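PDB 2P2U: host-nuclease inhibitor protein Gam, putative from Desulfovibrio vulgaris, which probably binds double-stranded DNA and may, like bacteriophage Mu Gam, protect it from host nucleases. Local coordinates for the interface of chains A and B. Coordinates in Å, arbitrary orientation; residue numbers count along the deposited sequence, not the author numbering. Chains: chain A/B, Host-nuclease inhibitor protein Gam, putative.

Contact 1: the interface of chains A and B. Residues chain A 145, 148-150; chain B 102-104.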
loop_
_atom_site.group_PDB
_atom_site.type_symbol
_atom_site.label_atom_id
_atom_site.label_comp_id
_atom_site.label_asym_id
_atom_site.label_seq_id
_atom_site.Cartn_x
_atom_site.Cartn_y
_atom_site.Cartn_z
ATOM N N GLU A 145 -33.490 2.082 -1.256
ATOM C CA GLU A 145 -33.855 2.408 -2.633
ATOM C C GLU A 145 -33.798 3.943 -2.810
ATOM O O GLU A 145 -33.391 4.444 -3.869
ATOM C CB GLU A 145 -35.218 1.787 -3.041
ATOM C CG GLU A 145 -35.867 2.243 -4.413
ATOM C CD GLU A 145 -36.744 3.610 -4.238
ATOM O OE1 GLU A 145 -37.565 3.721 -3.211
ATOM O OE2 GLU A 145 -36.594 4.550 -5.104
ATOM N N GLY A 148 -30.442 5.191 -3.461
ATOM C CA GLY A 148 -29.862 4.583 -4.640
ATOM C C GLY A 148 -29.096 3.318 -4.408
ATOM O O GLY A 148 -28.197 3.027 -5.158
ATOM N N LEU A 149 -29.478 2.547 -3.388
ATOM C CA LEU A 149 -28.744 1.336 -2.977
ATOM C C LEU A 149 -29.644 0.059 -2.983
ATOM O O LEU A 149 -30.828 0.134 -2.651
ATOM C CB LEU A 149 -28.171 1.541 -1.576
ATOM C CG LEU A 149 -27.039 2.546 -1.457
ATOM C CD1 LEU A 149 -26.555 2.773 -0.064
ATOM C CD2 LEU A 149 -25.896 2.090 -2.310
ATOM N N LYS A 150 -29.118 -1.117 -3.335
ATOM C CA LYS A 150 -29.965 -2.307 -3.132
ATOM C C LYS A 150 -29.203 -3.416 -2.439
ATOM O O LYS A 150 -27.994 -3.558 -2.630
ATOM C CB LYS A 150 -30.642 -2.827 -4.444
ATOM C CG LYS A 150 -29.647 -3.036 -5.646
ATOM C CD LYS A 150 -30.290 -3.655 -6.854
ATOM C CE LYS A 150 -29.387 -3.489 -8.078
ATOM N NZ LYS A 150 -29.980 -4.165 -9.293
ATOM N N VAL B 102 -25.204 -2.809 -2.530
ATOM C CA VAL B 102 -24.531 -2.385 -3.755
ATOM C C VAL B 102 -25.211 -1.165 -4.435
ATOM O O VAL B 102 -26.335 -0.807 -4.063
ATOM C CB VAL B 102 -24.406 -3.601 -4.663
ATOM C CG1 VAL B 102 -23.776 -3.227 -5.979
ATOM C CG2 VAL B 102 -23.503 -4.625 -3.983
ATOM N N GLN B 103 -24.567 -0.509 -5.397
ATOM C CA GLN B 103 -25.214 0.651 -6.044
ATOM C C GLN B 103 -26.399 0.208 -6.878
ATOM O O GLN B 103 -26.329 -0.845 -7.449
ATOM C CB GLN B 103 -24.252 1.475 -6.914
ATOM C CG GLN B 103 -23.205 2.240 -6.164
ATOM C CD GLN B 103 -23.756 3.101 -5.059
ATOM O OE1 GLN B 103 -23.273 3.021 -3.917
ATOM N NE2 GLN B 103 -24.782 3.935 -5.368
HETATM N N MSE B 104 -27.472 0.985 -6.975
HETATM C CA MSE B 104 -28.483 0.640 -7.961
HETATM C C MSE B 104 -27.979 0.848 -9.362
HETATM O O MSE B 104 -26.843 1.298 -9.544
HETATM C CB MSE B 104 -29.773 1.364 -7.722
HETATM C CG MSE B 104 -30.571 0.567 -6.754
HETATM SE SE MSE B 104 -32.177 1.469 -6.155
HETATM C CE MSE B 104 -33.166 1.605 -7.901
#
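Backbone hydrogen bonds join A:Gly148 and A:Lys150 to the end of strand 95-103 of chain B and the residue that follows it, in an antiparallel pairing. A:Lys150 and B:Val102 are bonded in both directions: A:Lys150 N gives to B:Val102 O and B:Val102 N gives to A:Lys150 O, each at 2.9 Å. Beyond the A:Leu149 and B:Gln103 bridge, the amide N of B:Met104, a selenomethionine, donates to A:Gly148 O at 2.8 Å. This donor is tilted 35° from the carbonyl plane, more than in the A:Lys150 pair.

Apolar contacts accompany the bonds. B:Met104, the residue with most surface buried in this patch, runs across A:Gly148 toward helix 141-146, where its selenium lies 4.0 Å from A:Glu145 CA. Its CG is 3.9 Å from A:Lys150 CG, the two side chains meeting at about a right angle. The lysine CG stands between its own backbone N and carbonyl carbon (chi1 51°), from where the extended chain carries CE to 4.1 Å from B:Gln103 O. Methyl CD2 of A:Leu149 meets the amide carbon CD of B:Gln103 at 3.6 Å; a bend at chi2 (-52°) turns the glutamine amide back toward that methyl.

The site joins the start of strand 149-157 to the end of strand 95-103, making a beta-sheet that spans both chains.

Contact 2: the interface of chains A and B. Residues chain A 10, 21-22, 24-25, 159; chain B 61, 63-65, 68.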
loop_
_atom_site.group_PDB
_atom_site.type_symbol
_atom_site.label_atom_id
_atom_site.label_comp_id
_atom_site.label_asym_id
_atom_site.label_seq_id
_atom_site.Cartn_x
_atom_site.Cartn_y
_atom_site.Cartn_z
ATOM N N VAL A 10 -13.554 -31.728 -16.583
ATOM C CA VAL A 10 -13.985 -32.829 -15.669
ATOM C C VAL A 10 -15.526 -32.914 -15.561
ATOM O O VAL A 10 -16.225 -31.912 -15.784
ATOM C CB VAL A 10 -13.359 -32.670 -14.261
ATOM C CG1 VAL A 10 -14.403 -32.273 -13.220
ATOM C CG2 VAL A 10 -12.653 -33.978 -13.816
ATOM N N ALA A 21 -12.293 -35.703 -6.651
ATOM C CA ALA A 21 -12.049 -34.218 -6.717
ATOM C C ALA A 21 -11.596 -33.510 -5.395
ATOM O O ALA A 21 -10.479 -33.025 -5.346
ATOM C CB ALA A 21 -13.246 -33.501 -7.325
ATOM N N LEU A 22 -12.410 -33.490 -4.332
ATOM C CA LEU A 22 -11.981 -32.831 -3.079
ATOM C C LEU A 22 -10.836 -33.508 -2.348
ATOM O O LEU A 22 -10.536 -33.125 -1.207
ATOM C CB LEU A 22 -13.082 -32.732 -2.030
ATOM C CG LEU A 22 -14.453 -32.106 -2.157
ATOM C CD1 LEU A 22 -14.816 -31.594 -0.808
ATOM C CD2 LEU A 22 -14.453 -30.995 -3.146
ATOM N N GLU A 24 -8.009 -34.571 -4.421
ATOM C CA GLU A 24 -7.117 -33.888 -5.375
ATOM C C GLU A 24 -6.959 -32.368 -5.102
ATOM O O GLU A 24 -5.857 -31.891 -4.808
ATOM C CB GLU A 24 -7.608 -34.108 -6.795
ATOM C CG GLU A 24 -6.687 -33.552 -7.847
ATOM C CD GLU A 24 -7.010 -34.199 -9.178
ATOM O OE1 GLU A 24 -7.632 -35.277 -9.100
ATOM O OE2 GLU A 24 -6.684 -33.668 -10.272
ATOM N N ILE A 25 -8.067 -31.636 -5.173
ATOM C CA ILE A 25 -8.074 -30.247 -4.747
ATOM C C ILE A 25 -7.229 -30.121 -3.479
ATOM O O ILE A 25 -6.256 -29.386 -3.496
ATOM C CB ILE A 25 -9.525 -29.674 -4.549
ATOM C CG1 ILE A 25 -10.159 -29.279 -5.897
ATOM C CG2 ILE A 25 -9.548 -28.552 -3.568
ATOM C CD1 ILE A 25 -11.679 -29.440 -5.966
ATOM N N ILE A 159 -16.988 -25.035 -1.776
ATOM C CA ILE A 159 -16.157 -26.186 -1.410
ATOM C C ILE A 159 -15.267 -25.661 -0.342
ATOM O O ILE A 159 -14.556 -24.678 -0.566
ATOM C CB ILE A 159 -15.184 -26.563 -2.513
ATOM C CG1 ILE A 159 -15.913 -27.102 -3.760
ATOM C CG2 ILE A 159 -14.162 -27.515 -1.943
ATOM C CD1 ILE A 159 -15.119 -27.002 -5.042
ATOM N N ARG B 61 -6.920 -27.137 -10.357
ATOM C CA ARG B 61 -7.844 -26.905 -9.251
ATOM C C ARG B 61 -9.145 -26.271 -9.733
ATOM O O ARG B 61 -10.162 -26.486 -9.130
ATOM C CB ARG B 61 -7.199 -26.073 -8.172
ATOM C CG ARG B 61 -8.042 -25.932 -6.964
ATOM C CD ARG B 61 -7.331 -25.047 -6.013
ATOM N NE ARG B 61 -7.809 -25.152 -4.640
ATOM C CZ ARG B 61 -9.006 -24.752 -4.183
ATOM N NH1 ARG B 61 -9.276 -24.869 -2.880
ATOM N NH2 ARG B 61 -9.916 -24.233 -5.014
ATOM N N GLU B 63 -10.899 -26.495 -13.144
ATOM C CA GLU B 63 -11.563 -27.703 -13.624
ATOM C C GLU B 63 -12.344 -28.539 -12.524
ATOM O O GLU B 63 -13.508 -28.917 -12.722
ATOM C CB GLU B 63 -10.517 -28.582 -14.324
ATOM C CG GLU B 63 -9.904 -28.015 -15.650
ATOM C CD GLU B 63 -8.854 -28.971 -16.358
ATOM O OE1 GLU B 63 -8.937 -30.244 -16.255
ATOM O OE2 GLU B 63 -7.942 -28.428 -17.051
ATOM N N LEU B 64 -11.705 -28.807 -11.374
ATOM C CA LEU B 64 -12.261 -29.667 -10.330
ATOM C C LEU B 64 -13.242 -28.894 -9.537
ATOM O O LEU B 64 -14.354 -29.362 -9.306
ATOM C CB LEU B 64 -11.191 -30.133 -9.354
ATOM C CG LEU B 64 -10.025 -30.941 -9.879
ATOM C CD1 LEU B 64 -8.941 -30.931 -8.853
ATOM C CD2 LEU B 64 -10.440 -32.355 -10.256
ATOM N N GLU B 65 -12.803 -27.727 -9.056
ATOM C CA GLU B 65 -13.692 -26.772 -8.397
ATOM C C GLU B 65 -14.974 -26.531 -9.196
ATOM O O GLU B 65 -16.056 -26.695 -8.660
ATOM C CB GLU B 65 -12.988 -25.450 -8.167
ATOM C CG GLU B 65 -13.832 -24.461 -7.347
ATOM C CD GLU B 65 -13.070 -23.191 -6.970
ATOM O OE1 GLU B 65 -11.823 -23.286 -6.709
ATOM O OE2 GLU B 65 -13.743 -22.119 -6.940
ATOM N N VAL B 68 -17.186 -29.979 -9.569
ATOM C CA VAL B 68 -18.023 -30.305 -8.417
ATOM C C VAL B 68 -19.226 -29.362 -8.432
ATOM O O VAL B 68 -20.313 -29.688 -7.920
ATOM C CB VAL B 68 -17.239 -30.193 -7.072
ATOM C CG1 VAL B 68 -18.122 -30.406 -5.856
ATOM C CG2 VAL B 68 -16.141 -31.184 -7.041
#
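A:Ile25 and B:Leu64 form the centre of an apolar contact between the long helices 15-74 of the two chains, their side chains sliding past each other in opposite directions. A:Ile25 CD1 lies 3.5 Å from B:Leu64 CB, and its CG1 touches the leucine methyl CD1. That same methyl reaches A:Glu24 CG at 3.6 Å. The glutamate has CG anti to its backbone N (chi1 -175°) and is extended beyond it, laying its aliphatic part across the leucine tip at about a right angle.

Further apolar contacts extend the patch. A:Ala21 CB meets methyl CG2 of B:Val68 at 3.7 Å, one turn along each helix. From the loop after strand 149-157, A:Ile159 sets CD1 against B:Glu65, 3.7 Å from its CA and equally near its CG. A:Val10, the first modelled residue, brings CG1 to 3.5 Å from B:Glu63 O, a peripheral contact whose exact placement is less certain.

Charge appears within chain B, in a salt bridge of 2.7 Å between B:Arg61 NH2 and B:Glu65 OE1. The glutamate carboxylate sits at the edge of the guanidinium, in its plane, and should help fix the rotation of that group. Over one face of the guanidinium, offset toward the rim, lies methyl CG2 of A:Ile25, 3.9 Å from B:Arg61 CZ.

Contact 3: the interface of chains A and B. Residues chain A 15, 18-19, 21-22, 157; chain B 68, 71, 86, 88, 91, 93.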
loop_
_atom_site.group_PDB
_atom_site.type_symbol
_atom_site.label_atom_id
_atom_site.label_comp_id
_atom_site.label_asym_id
_atom_site.label_seq_id
_atom_site.Cartn_x
_atom_site.Cartn_y
_atom_site.Cartn_z
ATOM N N ILE A 15 -21.753 -38.894 -6.061
ATOM C CA ILE A 15 -21.115 -38.466 -4.817
ATOM C C ILE A 15 -19.676 -38.983 -4.605
ATOM O O ILE A 15 -18.855 -38.257 -4.110
ATOM C CB ILE A 15 -22.026 -38.670 -3.561
ATOM C CG1 ILE A 15 -22.838 -37.405 -3.294
ATOM C CG2 ILE A 15 -21.218 -39.026 -2.284
ATOM C CD1 ILE A 15 -24.264 -37.416 -3.943
ATOM N N ALA A 18 -17.181 -36.810 -6.317
ATOM C CA ALA A 18 -16.966 -35.524 -5.716
ATOM C C ALA A 18 -15.847 -35.739 -4.713
ATOM O O ALA A 18 -14.738 -35.234 -4.902
ATOM C CB ALA A 18 -18.236 -34.981 -5.068
ATOM N N GLU A 19 -16.123 -36.506 -3.666
ATOM C CA GLU A 19 -15.100 -37.074 -2.778
ATOM C C GLU A 19 -13.701 -37.190 -3.420
ATOM O O GLU A 19 -12.736 -36.826 -2.788
ATOM C CB GLU A 19 -15.566 -38.461 -2.403
ATOM C CG GLU A 19 -15.643 -38.764 -0.925
ATOM C CD GLU A 19 -15.323 -40.263 -0.687
ATOM O OE1 GLU A 19 -16.044 -41.117 -1.273
ATOM O OE2 GLU A 19 -14.339 -40.576 0.040
ATOM N N ALA A 21 -12.293 -35.703 -6.651
ATOM C CA ALA A 21 -12.049 -34.218 -6.717
ATOM C C ALA A 21 -11.596 -33.510 -5.395
ATOM O O ALA A 21 -10.479 -33.025 -5.346
ATOM C CB ALA A 21 -13.246 -33.501 -7.325
ATOM N N LEU A 22 -12.410 -33.490 -4.332
ATOM C CA LEU A 22 -11.981 -32.831 -3.079
ATOM C C LEU A 22 -10.836 -33.508 -2.348
ATOM O O LEU A 22 -10.536 -33.125 -1.207
ATOM C CB LEU A 22 -13.082 -32.732 -2.030
ATOM C CG LEU A 22 -14.453 -32.106 -2.157
ATOM C CD1 LEU A 22 -14.816 -31.594 -0.808
ATOM C CD2 LEU A 22 -14.453 -30.995 -3.146
ATOM N N PHE A 157 -22.114 -21.357 -4.203
ATOM C CA PHE A 157 -21.471 -22.673 -4.000
ATOM C C PHE A 157 -20.187 -22.577 -3.233
ATOM O O PHE A 157 -19.312 -21.801 -3.592
ATOM C CB PHE A 157 -21.152 -23.378 -5.327
ATOM C CG PHE A 157 -20.598 -24.799 -5.167
ATOM C CD1 PHE A 157 -21.030 -25.645 -4.122
ATOM C CD2 PHE A 157 -19.683 -25.309 -6.075
ATOM C CE1 PHE A 157 -20.537 -26.959 -3.976
ATOM C CE2 PHE A 157 -19.202 -26.615 -5.930
ATOM C CZ PHE A 157 -19.647 -27.435 -4.885
ATOM N N VAL B 68 -17.186 -29.979 -9.569
ATOM C CA VAL B 68 -18.023 -30.305 -8.417
ATOM C C VAL B 68 -19.226 -29.362 -8.432
ATOM O O VAL B 68 -20.313 -29.688 -7.920
ATOM C CB VAL B 68 -17.239 -30.193 -7.072
ATOM C CG1 VAL B 68 -18.122 -30.406 -5.856
ATOM C CG2 VAL B 68 -16.141 -31.184 -7.041
ATOM N N PHE B 71 -22.074 -30.161 -10.954
ATOM C CA PHE B 71 -22.626 -31.359 -10.269
ATOM C C PHE B 71 -23.499 -31.004 -9.085
ATOM O O PHE B 71 -24.598 -31.514 -8.999
ATOM C CB PHE B 71 -21.521 -32.340 -9.836
ATOM C CG PHE B 71 -21.957 -33.354 -8.780
ATOM C CD1 PHE B 71 -22.635 -34.501 -9.125
ATOM C CD2 PHE B 71 -21.681 -33.153 -7.441
ATOM C CE1 PHE B 71 -23.016 -35.406 -8.172
ATOM C CE2 PHE B 71 -22.065 -34.073 -6.488
ATOM C CZ PHE B 71 -22.730 -35.184 -6.862
ATOM N N LEU B 86 -23.317 -30.895 2.648
ATOM C CA LEU B 86 -22.889 -32.287 2.573
ATOM C C LEU B 86 -21.386 -32.470 2.909
ATOM O O LEU B 86 -20.534 -32.001 2.164
ATOM C CB LEU B 86 -23.226 -32.777 1.161
ATOM C CG LEU B 86 -22.740 -34.120 0.660
ATOM C CD1 LEU B 86 -23.826 -35.198 0.863
ATOM C CD2 LEU B 86 -22.305 -33.982 -0.809
ATOM N N LEU B 88 -17.796 -34.294 2.950
ATOM C CA LEU B 88 -17.169 -35.275 2.042
ATOM C C LEU B 88 -15.846 -35.888 2.591
ATOM O O LEU B 88 -15.004 -36.393 1.835
ATOM C CB LEU B 88 -17.012 -34.714 0.622
ATOM C CG LEU B 88 -18.261 -34.395 -0.204
ATOM C CD1 LEU B 88 -18.015 -34.033 -1.707
ATOM C CD2 LEU B 88 -19.224 -35.539 -0.130
ATOM N N GLY B 91 -13.545 -32.543 2.954
ATOM C CA GLY B 91 -14.055 -31.253 3.324
ATOM C C GLY B 91 -15.487 -31.149 2.907
ATOM O O GLY B 91 -16.019 -32.083 2.335
ATOM N N ILE B 93 -18.928 -29.470 1.006
ATOM C CA ILE B 93 -19.424 -28.653 -0.072
ATOM C C ILE B 93 -20.795 -28.162 0.302
ATOM O O ILE B 93 -21.246 -28.398 1.427
ATOM C CB ILE B 93 -19.499 -29.351 -1.397
ATOM C CG1 ILE B 93 -20.473 -30.525 -1.309
ATOM C CG2 ILE B 93 -18.154 -29.754 -1.832
ATOM C CD1 ILE B 93 -21.011 -30.957 -2.666
#
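B:Leu88 reaches from a loop of chain B onto the first turns of helix 15-74 of chain A, where it meets A:Ala18, A:Glu19 and A:Leu22. It buries more surface than any other residue here. Branch CD1 does most of the touching: it lies 3.5 Å from A:Ala18 CB and 3.7 Å from the backbone N of A:Glu19. The side chain of A:Glu19 turns toward the loop backbone, its CG 3.7 Å from B:Leu88 O. A:Leu22 crosses B:Leu88 at about a right angle and sends CD1 toward the chain B backbone, 3.4 Å from B:Gly91 O. The same methyl meets CG2 of B:Ile93 at 3.9 Å, so B:Leu88, B:Gly91 and B:Ile93 all pack on this leucine.

A:Ile15, at the start of the helix, comes next in buried surface. Its CD1 approaches the edge of the B:Phe71 ring, in the ring plane, and the two side chains cross at about a right angle. B:Leu86 flanks A:Ile15 at a longer distance.

B:Val68, which also touches A:Ala21, turns its other methyl toward A:Phe157. The phenylalanine has CG anti to its backbone N (chi1 -175°) and presents its tip to chain B. CE1 of the ring rests against B:Ile93 CB at 3.7 Å, while CZ lies 3.5 Å from B:Val68 CG1, which sits in the plane of the ring at its edge.

Contacts 2 and 3 are neighbours, with C-alpha centres about 8 Å apart, and share A:Ala21, A:Leu22 and B:Val68. Together they make a continuous apolar region where the start of helix 15-74 of chain A meets the later part of that helix and the segment 86-93 of chain B, joined by A:Phe157 and A:Ile159. The centre of contact 1, where the chains pair by strands, is about 35 Å from those of contact 2 and contact 3. Strand 149-157 links the regions, beginning in contact 1 and ending in contact 3. Two-fold symmetry repeats each contact, giving an intertwined pair that suggests a dimer, although the structure alone does not prove one in solution.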